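PDB 6HC6: aminopeptidase YwaD from Bacillus subtilis, which removes a range of N-terminal amino acids, including arginine, lysine and leucine, from peptides by hydrolysis, as a secreted monomeric aminopeptidase with two zinc ions. Local coordinates for residues Tyr158-Glu166 and Met185-Ile196; Trp329-Thr339 and Ser383-Glu394. One frame throughout, in Å; residues are numbered along the deposited sequence.

Contact 1. Residues Tyr158-Glu166 and Met185-Ile196; sequences YYEKAKNAE and MTPNLSGNKVGI
Y159 and N192 meet ring to side chain at the middle of this helix-loop contact. N192 CB makes a CH-pi contact over one face of the phenol, 3.4 Å from Y159 CE1, and the N192 amide lies stacked on that face with its plane 18° from the ring. With CG of Y159 anti to the backbone N (chi1 174°), the ring leans along the helix, and K163 CB backs its other face. V194 CG2 arrives at the ring edge, 4.0 Å from Y159 CE1, and touches A162 CB, which L189 CD2 approaches to 4.0 Å.

Toward the helix start, P187 CA sits over one face of the Y158 ring; the Y158 and M185 side chains come from opposite directions, M185 CE packing 3.6 Å from Y158 CE1 and M185 SD lying obliquely to the ring in a Met-aromatic contact. Toward the helix end, G195 N donates a hydrogen bond to E166 OE2 (3.2 Å), on the syn side of its carboxylate, while I196 CD1 rests on E166 CB.

The second shell fixes the loop. One water accepts from Y159 N and S190 OG and donates to N188 O, bridging helix and loop. N188 OD1 accepts from S190 N in an Asx turn, leading into the type I' turn L189-N192. Beneath, A162 and P187 pack on V198, and Y158 and M185 on I175. Such a helix and loop on the central strands belong to the PA domain; T186 lies about 7 Å, between side chains, from the zinc ligand H401, consistent with this loop bordering the active-site entrance.

Contact 2. Residues Trp329-Thr339 and Ser383-Glu394; sequences WEKASELYVNT and SANFIWGDPETE
E334 and G389 exchange two backbone hydrogen bonds, the shorter from G389 N to E334 O (2.7 Å). Y336 with I387 and N338 with N385 repeat the exchange, N338 N reaching N385 O almost straight (2.9 Å, 176°). These six bonds satisfy the facing groups of three antiparallel hydrogen-bonded pairs. S333 and E334 both face G389, a classic beta bulge. Beyond it, the K331 NZ to D390 OD2 salt bridge is long (4.0 Å), and a water accepting from K331 NZ donates to D390 OD2 and E392 OE2. D390 O accepts from E394 N.

The Y336 ring lies between E394 CG, 3.4 Å from Y336 CZ, and E334 CG on the opposite face; E394 OE1 is hydrogen-bonded to T366 OG1, E334 OE1 to S364 OG. Y336 OH lies 3.2 Å from D390 O, a bond left unsettled by another acceptor within reach. Replacing Y336 with alanine is likely to open a gap between E334 CG and E394 CG and take the hydroxyl from D390 O. On the sheet's other face, L335 CD1 stands over the W388 ring. N385 OD1 accepts from N321 ND2, and its side chain adjoins the zinc ligand D323. The strand pair belongs to the mixed sheet carrying the M28 dinuclear zinc site.

Contact 1 closes before contact 2 opens along the chain, and the two lie in different domains, their centres 30 Å apart and their nearest atoms about 15 Å. Contact 1 joins helix 158-167 to the loop before strand 198-201 in the PA domain; contact 2 pairs strands 334-339 and 382-389 in the catalytic sheet. They share no sheet. Strands 86-93 and 226-234 of the catalytic sheet flank the PA domain in sequence, making that domain an insertion into the peptidase chain. Both contacts come near the zinc site, the side chain of N188 about 9 Å and that of N385 about 7 Å from a zinc ion, consistent with two domains meeting around one active site.

Contact 1. Residues Tyr158-Glu166 and Met185-Ile196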
# COMPACT_ATOMS: atom_id res chain seq x y z
N TYR A 158 13.31 -11.12 2.35
CA TYR A 158 14.00 -10.41 3.42
C TYR A 158 13.84 -11.14 4.75
O TYR A 158 14.78 -11.21 5.54
CB TYR A 158 13.48 -8.99 3.54
CG TYR A 158 13.70 -8.16 2.31
CD1 TYR A 158 14.94 -8.14 1.68
CD2 TYR A 158 12.68 -7.39 1.79
CE1 TYR A 158 15.15 -7.36 0.56
CE2 TYR A 158 12.88 -6.61 0.66
CZ TYR A 158 14.12 -6.59 0.06
OH TYR A 158 14.32 -5.82 -1.06
N TYR A 159 12.65 -11.67 5.00
CA TYR A 159 12.44 -12.42 6.24
C TYR A 159 13.37 -13.62 6.32
O TYR A 159 14.00 -13.86 7.35
CB TYR A 159 10.98 -12.86 6.37
CG TYR A 159 10.80 -13.75 7.57
CD1 TYR A 159 11.05 -13.25 8.85
CD2 TYR A 159 10.43 -15.08 7.44
CE1 TYR A 159 10.93 -14.06 9.96
CE2 TYR A 159 10.29 -15.90 8.56
CZ TYR A 159 10.54 -15.37 9.82
OH TYR A 159 10.41 -16.16 10.94
N GLU A 160 13.46 -14.39 5.22
CA GLU A 160 14.32 -15.57 5.21
C GLU A 160 15.77 -15.20 5.51
O GLU A 160 16.46 -15.89 6.27
CB GLU A 160 14.23 -16.29 3.86
CG GLU A 160 13.15 -17.37 3.80
CD GLU A 160 12.54 -17.55 2.41
OE1 GLU A 160 11.39 -18.05 2.32
OE2 GLU A 160 13.20 -17.19 1.42
N LYS A 161 16.24 -14.10 4.92
CA LYS A 161 17.59 -13.63 5.20
C LYS A 161 17.75 -13.29 6.68
O LYS A 161 18.70 -13.72 7.33
CB LYS A 161 17.93 -12.42 4.33
CG LYS A 161 17.88 -12.69 2.83
CD LYS A 161 17.94 -11.38 2.06
CE LYS A 161 17.83 -11.61 0.55
NZ LYS A 161 19.07 -12.19 -0.04
N ALA A 162 16.81 -12.49 7.22
CA ALA A 162 16.92 -12.07 8.61
C ALA A 162 16.80 -13.25 9.56
O ALA A 162 17.50 -13.30 10.58
CB ALA A 162 15.86 -11.02 8.93
N LYS A 163 15.91 -14.19 9.25
CA LYS A 163 15.74 -15.36 10.10
C LYS A 163 16.99 -16.23 10.08
O LYS A 163 17.41 -16.75 11.13
CB LYS A 163 14.51 -16.15 9.64
CG LYS A 163 14.37 -17.52 10.24
CD LYS A 163 13.22 -18.28 9.57
CE LYS A 163 13.44 -18.42 8.07
NZ LYS A 163 12.91 -19.70 7.55
N ASN A 164 17.61 -16.41 8.91
CA ASN A 164 18.85 -17.18 8.86
C ASN A 164 19.95 -16.50 9.66
O ASN A 164 20.71 -17.16 10.38
CB ASN A 164 19.30 -17.37 7.41
CG ASN A 164 18.42 -18.32 6.64
OD1 ASN A 164 17.66 -19.09 7.23
ND2 ASN A 164 18.52 -18.29 5.32
N ALA A 165 20.05 -15.17 9.56
CA ALA A 165 21.07 -14.46 10.31
C ALA A 165 20.83 -14.59 11.81
O ALA A 165 21.77 -14.82 12.58
CB ALA A 165 21.11 -12.99 9.89
N GLU A 166 19.57 -14.45 12.25
CA GLU A 166 19.31 -14.49 13.69
C GLU A 166 19.57 -15.88 14.25
O GLU A 166 20.17 -16.01 15.33
CB GLU A 166 17.87 -14.05 13.98
CG GLU A 166 17.44 -14.30 15.42
CD GLU A 166 16.21 -13.51 15.83
OE1 GLU A 166 16.15 -13.06 16.99
OE2 GLU A 166 15.29 -13.34 14.99
N MET A 185 16.27 0.72 0.48
CA MET A 185 15.16 -0.21 0.39
C MET A 185 14.62 -0.54 1.78
O MET A 185 15.37 -0.62 2.76
CB MET A 185 15.61 -1.50 -0.30
CG MET A 185 17.00 -1.95 0.16
SD MET A 185 17.26 -3.73 0.40
CE MET A 185 16.16 -4.07 1.77
N THR A 186 13.31 -0.74 1.87
CA THR A 186 12.70 -1.24 3.10
C THR A 186 12.76 -2.76 3.11
O THR A 186 12.26 -3.40 2.18
CB THR A 186 11.25 -0.77 3.19
OG1 THR A 186 11.20 0.66 3.12
CG2 THR A 186 10.64 -1.22 4.50
N PRO A 187 13.40 -3.38 4.10
CA PRO A 187 13.47 -4.86 4.14
C PRO A 187 12.25 -5.49 4.81
O PRO A 187 12.32 -6.05 5.92
CB PRO A 187 14.77 -5.11 4.92
CG PRO A 187 14.85 -3.95 5.86
CD PRO A 187 14.25 -2.76 5.14
N ASN A 188 11.11 -5.40 4.11
CA ASN A 188 9.81 -5.86 4.62
C ASN A 188 9.87 -7.32 5.05
O ASN A 188 10.24 -8.20 4.27
CB ASN A 188 8.76 -5.66 3.53
CG ASN A 188 7.33 -5.93 4.00
OD1 ASN A 188 7.08 -6.79 4.85
ND2 ASN A 188 6.37 -5.21 3.42
N LEU A 189 9.45 -7.59 6.29
CA LEU A 189 9.56 -8.91 6.89
C LEU A 189 8.30 -9.76 6.75
O LEU A 189 8.14 -10.75 7.48
CB LEU A 189 9.95 -8.77 8.37
CG LEU A 189 11.34 -8.17 8.58
CD1 LEU A 189 11.59 -7.86 10.04
CD2 LEU A 189 12.41 -9.12 8.05
N SER A 190 7.41 -9.42 5.81
CA SER A 190 6.21 -10.23 5.53
C SER A 190 5.37 -10.42 6.79
O SER A 190 4.77 -11.48 7.00
CB SER A 190 6.57 -11.60 4.93
OG SER A 190 7.35 -11.49 3.75
N GLY A 191 5.32 -9.39 7.63
CA GLY A 191 4.54 -9.45 8.85
C GLY A 191 5.12 -10.27 9.97
O GLY A 191 4.48 -10.39 11.02
N ASN A 192 6.31 -10.84 9.80
CA ASN A 192 6.92 -11.61 10.86
C ASN A 192 7.67 -10.70 11.83
O ASN A 192 8.01 -9.56 11.51
CB ASN A 192 7.88 -12.66 10.30
CG ASN A 192 7.17 -13.69 9.44
OD1 ASN A 192 7.18 -13.60 8.21
ND2 ASN A 192 6.56 -14.67 10.08
N LYS A 193 7.91 -11.21 13.02
CA LYS A 193 8.72 -10.51 14.01
C LYS A 193 10.11 -11.12 14.03
O LYS A 193 10.27 -12.34 13.96
CB LYS A 193 8.07 -10.58 15.39
CG LYS A 193 6.70 -9.94 15.43
CD LYS A 193 6.71 -8.59 16.13
CE LYS A 193 5.52 -8.47 17.09
NZ LYS A 193 5.72 -7.44 18.14
N VAL A 194 11.12 -10.26 14.08
CA VAL A 194 12.51 -10.67 14.21
C VAL A 194 13.06 -10.01 15.47
O VAL A 194 12.74 -8.86 15.77
CB VAL A 194 13.34 -10.29 12.96
CG1 VAL A 194 14.79 -10.67 13.14
CG2 VAL A 194 12.77 -10.99 11.73
N GLY A 195 13.86 -10.77 16.22
CA GLY A 195 14.35 -10.34 17.52
C GLY A 195 15.61 -9.50 17.51
O GLY A 195 16.08 -9.10 18.57
N ILE A 196 16.16 -9.23 16.34
CA ILE A 196 17.33 -8.36 16.21
C ILE A 196 16.97 -7.24 15.25
O ILE A 196 15.96 -7.33 14.53
CB ILE A 196 18.58 -9.16 15.74
CG1 ILE A 196 18.30 -9.91 14.43
CG2 ILE A 196 19.01 -10.14 16.81
CD1 ILE A 196 19.52 -10.63 13.89
O HOH W 1 10.14 -10.70 3.46

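Contact 2. Residues Trp329-Thr339 and Ser383-Glu394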
# COMPACT_ATOMS: atom_id res chain seq x y z
N TRP A 329 3.13 7.69 -16.63
CA TRP A 329 4.10 6.83 -17.31
C TRP A 329 3.54 6.35 -18.63
O TRP A 329 2.51 5.68 -18.67
CB TRP A 329 4.46 5.64 -16.42
CG TRP A 329 5.63 4.81 -16.94
CD1 TRP A 329 6.83 5.28 -17.39
CD2 TRP A 329 5.70 3.38 -17.03
NE1 TRP A 329 7.64 4.23 -17.77
CE2 TRP A 329 6.96 3.05 -17.55
CE3 TRP A 329 4.81 2.35 -16.71
CZ2 TRP A 329 7.36 1.73 -17.78
CZ3 TRP A 329 5.20 1.03 -16.94
CH2 TRP A 329 6.47 0.74 -17.46
N GLU A 330 4.22 6.71 -19.72
CA GLU A 330 3.61 6.53 -21.03
C GLU A 330 3.27 5.07 -21.31
O GLU A 330 2.24 4.79 -21.93
CB GLU A 330 4.53 7.09 -22.11
CG GLU A 330 4.40 8.60 -22.29
CD GLU A 330 4.59 9.04 -23.73
OE1 GLU A 330 5.42 8.43 -24.43
OE2 GLU A 330 3.90 9.99 -24.15
N LYS A 331 4.08 4.13 -20.82
CA LYS A 331 3.84 2.73 -21.14
C LYS A 331 2.63 2.12 -20.44
O LYS A 331 2.16 1.05 -20.86
CB LYS A 331 5.08 1.92 -20.81
CG LYS A 331 6.23 2.29 -21.75
CD LYS A 331 7.53 1.63 -21.37
CE LYS A 331 7.43 0.13 -21.50
NZ LYS A 331 8.52 -0.41 -22.38
N ALA A 332 2.11 2.75 -19.39
CA ALA A 332 1.08 2.12 -18.54
C ALA A 332 -0.31 2.41 -19.10
O ALA A 332 -1.15 3.07 -18.49
CB ALA A 332 1.21 2.59 -17.10
N SER A 333 -0.55 1.84 -20.28
CA SER A 333 -1.73 2.13 -21.10
C SER A 333 -2.89 1.18 -20.85
O SER A 333 -3.98 1.40 -21.39
CB SER A 333 -1.34 2.07 -22.58
OG SER A 333 -1.06 0.74 -22.95
N GLU A 334 -2.69 0.13 -20.06
CA GLU A 334 -3.70 -0.89 -19.83
C GLU A 334 -4.23 -0.78 -18.41
O GLU A 334 -3.45 -0.66 -17.47
CB GLU A 334 -3.11 -2.29 -20.06
CG GLU A 334 -4.14 -3.41 -20.11
CD GLU A 334 -4.87 -3.50 -21.46
OE1 GLU A 334 -5.76 -4.37 -21.60
OE2 GLU A 334 -4.55 -2.71 -22.37
N LEU A 335 -5.56 -0.80 -18.26
CA LEU A 335 -6.17 -0.74 -16.94
C LEU A 335 -6.47 -2.17 -16.52
O LEU A 335 -7.31 -2.84 -17.12
CB LEU A 335 -7.42 0.13 -16.93
CG LEU A 335 -8.05 0.31 -15.55
CD1 LEU A 335 -7.12 1.06 -14.58
CD2 LEU A 335 -9.40 1.01 -15.65
N TYR A 336 -5.78 -2.64 -15.49
CA TYR A 336 -5.93 -4.01 -15.00
C TYR A 336 -6.95 -4.09 -13.89
O TYR A 336 -7.05 -3.19 -13.05
CB TYR A 336 -4.59 -4.55 -14.50
CG TYR A 336 -3.68 -4.86 -15.65
CD1 TYR A 336 -3.86 -6.02 -16.40
CD2 TYR A 336 -2.69 -3.98 -16.03
CE1 TYR A 336 -3.04 -6.32 -17.48
CE2 TYR A 336 -1.87 -4.26 -17.11
CZ TYR A 336 -2.04 -5.43 -17.83
OH TYR A 336 -1.23 -5.70 -18.90
N VAL A 337 -7.72 -5.17 -13.90
CA VAL A 337 -8.65 -5.55 -12.84
C VAL A 337 -8.05 -6.79 -12.18
O VAL A 337 -8.12 -7.90 -12.73
CB VAL A 337 -10.06 -5.82 -13.38
CG1 VAL A 337 -11.00 -6.21 -12.25
CG2 VAL A 337 -10.59 -4.60 -14.10
N ASN A 338 -7.44 -6.61 -11.02
CA ASN A 338 -6.73 -7.68 -10.32
C ASN A 338 -7.66 -8.38 -9.35
O ASN A 338 -8.18 -7.76 -8.42
CB ASN A 338 -5.53 -7.10 -9.55
CG ASN A 338 -4.37 -6.73 -10.46
OD1 ASN A 338 -3.38 -7.44 -10.53
ND2 ASN A 338 -4.52 -5.64 -11.18
N THR A 339 -7.86 -9.69 -9.53
CA THR A 339 -8.51 -10.50 -8.51
C THR A 339 -7.50 -11.46 -7.91
O THR A 339 -6.52 -11.84 -8.55
CB THR A 339 -9.72 -11.27 -9.07
OG1 THR A 339 -9.28 -12.23 -10.03
CG2 THR A 339 -10.67 -10.30 -9.75
N SER A 383 -14.21 -9.00 -4.98
CA SER A 383 -13.41 -7.78 -4.90
C SER A 383 -12.38 -7.78 -6.00
O SER A 383 -12.00 -8.82 -6.52
CB SER A 383 -12.69 -7.64 -3.56
OG SER A 383 -11.65 -8.60 -3.46
N ALA A 384 -11.90 -6.59 -6.33
CA ALA A 384 -10.82 -6.44 -7.27
C ALA A 384 -10.12 -5.11 -7.04
O ALA A 384 -10.64 -4.23 -6.48
CB ALA A 384 -11.29 -6.49 -8.67
N ASN A 385 -8.91 -5.04 -7.56
CA ASN A 385 -8.09 -3.85 -7.50
C ASN A 385 -7.83 -3.30 -8.91
O ASN A 385 -7.44 -4.02 -9.71
CB ASN A 385 -6.77 -4.17 -6.83
CG ASN A 385 -5.90 -2.97 -6.71
OD1 ASN A 385 -6.33 -1.92 -6.44
ND2 ASN A 385 -4.64 -3.18 -6.92
N PHE A 386 -8.09 -2.03 -9.14
CA PHE A 386 -7.89 -1.38 -10.40
C PHE A 386 -6.54 -0.63 -10.40
O PHE A 386 -6.29 0.13 -9.55
CB PHE A 386 -9.02 -0.41 -10.70
CG PHE A 386 -10.37 -1.04 -10.84
CD1 PHE A 386 -11.08 -1.41 -9.75
CD2 PHE A 386 -10.91 -1.27 -12.06
CE1 PHE A 386 -12.30 -2.00 -9.86
CE2 PHE A 386 -12.14 -1.86 -12.19
CZ PHE A 386 -12.84 -2.20 -11.09
N ILE A 387 -5.76 -0.83 -11.45
CA ILE A 387 -4.41 -0.26 -11.50
C ILE A 387 -3.95 -0.22 -12.96
O ILE A 387 -4.24 -1.15 -13.73
CB ILE A 387 -3.44 -1.06 -10.60
CG1 ILE A 387 -2.00 -0.55 -10.72
CG2 ILE A 387 -3.52 -2.53 -10.93
CD1 ILE A 387 -1.07 -1.19 -9.68
N TRP A 388 -3.26 0.86 -13.35
CA TRP A 388 -2.70 0.91 -14.70
C TRP A 388 -1.43 0.09 -14.77
O TRP A 388 -0.67 0.01 -13.80
CB TRP A 388 -2.38 2.34 -15.14
CG TRP A 388 -3.53 3.26 -15.32
CD1 TRP A 388 -3.93 4.25 -14.46
CD2 TRP A 388 -4.43 3.31 -16.43
NE1 TRP A 388 -5.04 4.90 -14.97
CE2 TRP A 388 -5.37 4.34 -16.17
CE3 TRP A 388 -4.55 2.57 -17.61
CZ2 TRP A 388 -6.39 4.65 -17.07
CZ3 TRP A 388 -5.57 2.88 -18.50
CH2 TRP A 388 -6.48 3.91 -18.22
N GLY A 389 -1.18 -0.50 -15.94
CA GLY A 389 0.02 -1.28 -16.12
C GLY A 389 0.46 -1.30 -17.57
O GLY A 389 -0.32 -0.99 -18.48
N ASP A 390 1.72 -1.62 -17.77
CA ASP A 390 2.26 -1.84 -19.10
C ASP A 390 1.47 -2.97 -19.77
O ASP A 390 1.51 -4.10 -19.27
CB ASP A 390 3.74 -2.21 -18.99
CG ASP A 390 4.42 -2.36 -20.32
OD1 ASP A 390 3.73 -2.57 -21.33
OD2 ASP A 390 5.67 -2.30 -20.34
N PRO A 391 0.77 -2.72 -20.89
CA PRO A 391 -0.01 -3.81 -21.50
C PRO A 391 0.84 -5.00 -21.89
O PRO A 391 0.31 -6.12 -21.97
CB PRO A 391 -0.64 -3.14 -22.73
CG PRO A 391 0.34 -2.11 -23.11
CD PRO A 391 0.85 -1.56 -21.78
N GLU A 392 2.13 -4.79 -22.15
CA GLU A 392 3.01 -5.91 -22.51
C GLU A 392 3.23 -6.82 -21.31
O GLU A 392 3.13 -8.05 -21.43
CB GLU A 392 4.35 -5.39 -23.03
CG GLU A 392 4.28 -4.66 -24.36
CD GLU A 392 5.64 -4.45 -25.01
OE1 GLU A 392 5.66 -4.12 -26.22
OE2 GLU A 392 6.68 -4.57 -24.33
N THR A 393 3.52 -6.24 -20.14
CA THR A 393 4.08 -6.99 -19.03
C THR A 393 3.34 -6.81 -17.71
O THR A 393 3.72 -7.47 -16.74
CB THR A 393 5.54 -6.58 -18.77
OG1 THR A 393 5.55 -5.23 -18.29
CG2 THR A 393 6.36 -6.70 -20.04
N GLU A 394 2.36 -5.91 -17.63
CA GLU A 394 1.64 -5.53 -16.42
C GLU A 394 2.47 -4.66 -15.48
O GLU A 394 1.97 -4.29 -14.41
CB GLU A 394 1.14 -6.73 -15.60
CG GLU A 394 0.04 -7.55 -16.23
CD GLU A 394 -0.61 -8.46 -15.21
OE1 GLU A 394 -0.60 -9.70 -15.42
OE2 GLU A 394 -1.10 -7.95 -14.18
O HOH W 2 7.37 -2.87 -22.14